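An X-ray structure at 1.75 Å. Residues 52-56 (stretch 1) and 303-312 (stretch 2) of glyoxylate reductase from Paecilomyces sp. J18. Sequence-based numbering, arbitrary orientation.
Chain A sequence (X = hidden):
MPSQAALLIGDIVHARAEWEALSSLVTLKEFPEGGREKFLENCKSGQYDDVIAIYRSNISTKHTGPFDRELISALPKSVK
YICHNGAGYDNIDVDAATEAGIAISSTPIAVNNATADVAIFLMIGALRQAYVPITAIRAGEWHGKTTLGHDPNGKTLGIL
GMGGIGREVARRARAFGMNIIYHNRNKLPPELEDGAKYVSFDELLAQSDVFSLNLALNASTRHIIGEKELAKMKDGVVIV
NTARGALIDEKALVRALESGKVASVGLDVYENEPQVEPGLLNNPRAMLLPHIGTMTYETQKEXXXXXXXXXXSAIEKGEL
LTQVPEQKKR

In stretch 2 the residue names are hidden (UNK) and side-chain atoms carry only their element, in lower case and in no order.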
# COMPACT_ATOMS: atom_id res chain seq x y z
N ILE A 52 9.01 3.30 -25.50
CA ILE A 52 9.03 4.63 -24.87
C ILE A 52 8.37 4.60 -23.50
O ILE A 52 8.68 5.42 -22.63
CB ILE A 52 8.35 5.71 -25.77
CG1 ILE A 52 8.44 7.11 -25.16
CG2 ILE A 52 6.90 5.39 -26.01
CD1 ILE A 52 7.88 8.19 -26.09
N ALA A 53 7.45 3.66 -23.29
CA ALA A 53 6.72 3.63 -22.03
C ALA A 53 6.45 2.21 -21.58
O ALA A 53 6.21 1.34 -22.40
CB ALA A 53 5.43 4.37 -22.15
N ILE A 54 6.38 2.01 -20.26
CA ILE A 54 6.23 0.68 -19.71
C ILE A 54 5.08 0.73 -18.73
O ILE A 54 5.03 1.62 -17.87
CB ILE A 54 7.49 0.27 -18.92
CG1 ILE A 54 8.63 -0.10 -19.87
CG2 ILE A 54 7.18 -0.93 -17.98
CD1 ILE A 54 9.97 -0.32 -19.10
N TYR A 55 4.17 -0.23 -18.82
CA TYR A 55 3.14 -0.41 -17.81
C TYR A 55 3.63 -1.49 -16.88
O TYR A 55 3.99 -2.57 -17.36
CB TYR A 55 1.84 -0.93 -18.49
CG TYR A 55 0.69 -1.24 -17.52
CD1 TYR A 55 0.76 -2.29 -16.60
CD2 TYR A 55 -0.49 -0.51 -17.58
CE1 TYR A 55 -0.31 -2.59 -15.71
CE2 TYR A 55 -1.56 -0.77 -16.71
CZ TYR A 55 -1.45 -1.81 -15.77
OH TYR A 55 -2.52 -2.08 -14.95
N ARG A 56 3.61 -1.25 -15.56
CA ARG A 56 3.93 -2.33 -14.64
C ARG A 56 3.05 -2.21 -13.43
O ARG A 56 2.36 -1.19 -13.24
CB ARG A 56 5.42 -2.30 -14.23
CG ARG A 56 5.79 -1.14 -13.32
CD ARG A 56 7.25 -1.24 -12.88
NE ARG A 56 7.52 -2.45 -12.06
CZ ARG A 56 7.38 -2.50 -10.73
NH1 ARG A 56 6.94 -1.45 -10.04
NH2 ARG A 56 7.70 -3.62 -10.07
N UNK A 303 -7.90 1.48 -10.82
CA UNK A 303 -6.43 1.61 -10.76
C UNK A 303 -5.82 1.35 -12.16
O UNK A 303 -5.03 2.15 -12.64
s UNK A 303 -5.77 -0.31 -7.19
c UNK A 303 -3.99 -0.14 -7.06
c UNK A 303 -6.13 1.11 -8.19
c UNK A 303 -5.85 0.69 -9.70
N UNK A 304 -6.16 0.23 -12.79
CA UNK A 304 -5.75 -0.00 -14.19
C UNK A 304 -6.05 1.15 -15.15
O UNK A 304 -5.18 1.49 -15.97
o UNK A 304 -7.14 -3.95 -15.23
c UNK A 304 -5.66 -2.50 -14.02
c UNK A 304 -6.29 -1.32 -14.71
o UNK A 304 -5.42 -4.83 -14.21
c UNK A 304 -6.10 -3.84 -14.54
N UNK A 305 -7.26 1.70 -15.10
CA UNK A 305 -7.65 2.77 -16.01
C UNK A 305 -6.79 4.02 -15.80
O UNK A 305 -6.44 4.71 -16.77
c UNK A 305 -10.09 2.01 -16.40
c UNK A 305 -9.14 3.10 -15.89
c UNK A 305 -9.88 1.76 -17.88
c UNK A 305 -11.54 2.41 -16.13
N UNK A 306 -6.47 4.31 -14.53
CA UNK A 306 -5.60 5.44 -14.20
C UNK A 306 -4.20 5.26 -14.78
O UNK A 306 -3.63 6.20 -15.33
c UNK A 306 -4.70 6.87 -12.19
c UNK A 306 -4.85 6.93 -10.69
c UNK A 306 -5.54 5.67 -12.67
c UNK A 306 -5.13 8.19 -12.86
N UNK A 307 -3.64 4.06 -14.69
CA UNK A 307 -2.35 3.80 -15.30
C UNK A 307 -2.41 3.97 -16.82
O UNK A 307 -1.50 4.56 -17.43
c UNK A 307 -1.89 2.17 -13.44
c UNK A 307 -0.40 2.19 -15.46
c UNK A 307 -1.84 2.38 -14.96
N UNK A 308 -3.49 3.49 -17.43
CA UNK A 308 -3.57 3.50 -18.88
C UNK A 308 -3.80 4.92 -19.36
O UNK A 308 -3.35 5.29 -20.44
c UNK A 308 -4.18 1.04 -19.19
c UNK A 308 -3.08 0.65 -20.18
c UNK A 308 -4.63 2.51 -19.39
c UNK A 308 -5.37 0.08 -19.31
N UNK A 309 -4.51 5.73 -18.56
CA UNK A 309 -4.69 7.14 -18.89
C UNK A 309 -3.40 7.94 -18.78
O UNK A 309 -3.15 8.85 -19.58
c UNK A 309 -7.19 7.35 -18.57
c UNK A 309 -5.82 7.75 -18.06
o UNK A 309 -7.36 7.18 -19.77
n UNK A 309 -8.16 7.18 -17.68
N UNK A 310 -2.59 7.63 -17.76
CA UNK A 310 -1.23 8.16 -17.69
C UNK A 310 -0.42 7.80 -18.92
O UNK A 310 0.21 8.65 -19.51
c UNK A 310 -0.74 8.52 -15.25
c UNK A 310 -0.51 7.65 -16.45
n UNK A 310 -1.62 8.08 -14.34
o UNK A 310 -0.13 9.60 -15.13
N UNK A 311 -0.43 6.52 -19.31
CA UNK A 311 0.25 6.09 -20.53
C UNK A 311 -0.17 6.85 -21.78
O UNK A 311 0.65 7.28 -22.58
c UNK A 311 0.88 3.73 -19.89
c UNK A 311 0.02 4.60 -20.76
c UNK A 311 2.29 3.77 -20.43
c UNK A 311 0.34 2.30 -19.82
N UNK A 312 -1.47 6.98 -21.96
CA UNK A 312 -1.99 7.64 -23.14
C UNK A 312 -1.57 9.11 -23.15
O UNK A 312 -1.16 9.65 -24.19
c UNK A 312 -4.13 8.24 -24.37
n UNK A 312 -6.02 6.69 -24.79
c UNK A 312 -6.10 6.31 -26.07
n UNK A 312 -6.47 5.07 -26.39
c UNK A 312 -3.52 7.50 -23.19
n UNK A 312 -5.82 7.17 -27.03
c UNK A 312 -5.64 8.05 -24.38
O HOH W 1 -2.71 -4.54 -13.89

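Position 303 has four side-chain atoms in an unbranched line, two carbons, a sulfur and a terminal carbon, which identifies M303. Its CA-to-CB bond points sideways, and the side chain makes no contact with the strand.

Position 304 carries three carbons in a row, the third bearing two oxygens. Its second carbon lies 3.3 Å from OH of Y55. A terminal carbon with two oxygens is a carboxylate, and two carbons before it make the residue E304 rather than an aspartate; the close atom is therefore CG. Water 1 joins the same two side chains: it accepts a hydrogen bond from Y55 OH at 2.7 Å and donates one to E304 OE2 at 2.7 Å.

Position 305 has four carbons forked at the second, with CA to CB pointing away from the strand. The fork one carbon beyond CB defines L305.

Position 306 repeats the four-carbon pattern and again forks at the second carbon, so it is L306. It is out of reach of the strand, and its chi1 is t where that of L305 is m.

At position 307 there are three carbons, one carrying the other two. Branching directly at CB gives V307. Its CA-to-CB bond points toward the strand, and its CG1 lies 3.4 Å from CE2 of Y55, oblique to the ring.

Position 308 again shows four carbons forked at the second, hence L308. Its CA-to-CB bond runs sideways, but the end of the side chain comes nearer and brings CD2 to 3.8 Å from CD2 of Y55.

Position 309 has two carbons, the second bearing one oxygen and one nitrogen. This short amide is N309, exposed and out of reach of the strand.

Position 310 has the same atoms and the same connectivity, so it is N310. It too misses the strand, but its ND2 donates a hydrogen bond to O of L306 at 2.9 Å, with an angle of 148°, turning the amide back onto the helix.

Position 311 has four carbons forked at the second, which makes it L311. Its CA-to-CB bond points toward the strand, where CD2 lies 3.6 Å from CB of A53 and CD1 lies 3.7 Å from CD2 of Y55, near the ring plane at its edge.

Position 312 has three carbons, a nitrogen, then a carbon carrying two more nitrogens. That guanidinium ends R312, which is out of reach.

The strand and helix run antiparallel, at 176°, with axes 9.5 Å apart at closest approach. V307 and L311, one helical turn apart, both direct their CA-to-CB bonds toward the strand, matching the CA register of Y55 with V307 and A53 with L311. Y55 has the largest covered area, 113 Å², because its ring packs on V307, L308 and L311 and its OH reaches CG of E304. No direct hydrogen bond crosses the contact: apolar packing holds most of it, and water 1 bridges the polar end at Y55 and E304.

Stretch 2 303-312: MELLVLNNLR
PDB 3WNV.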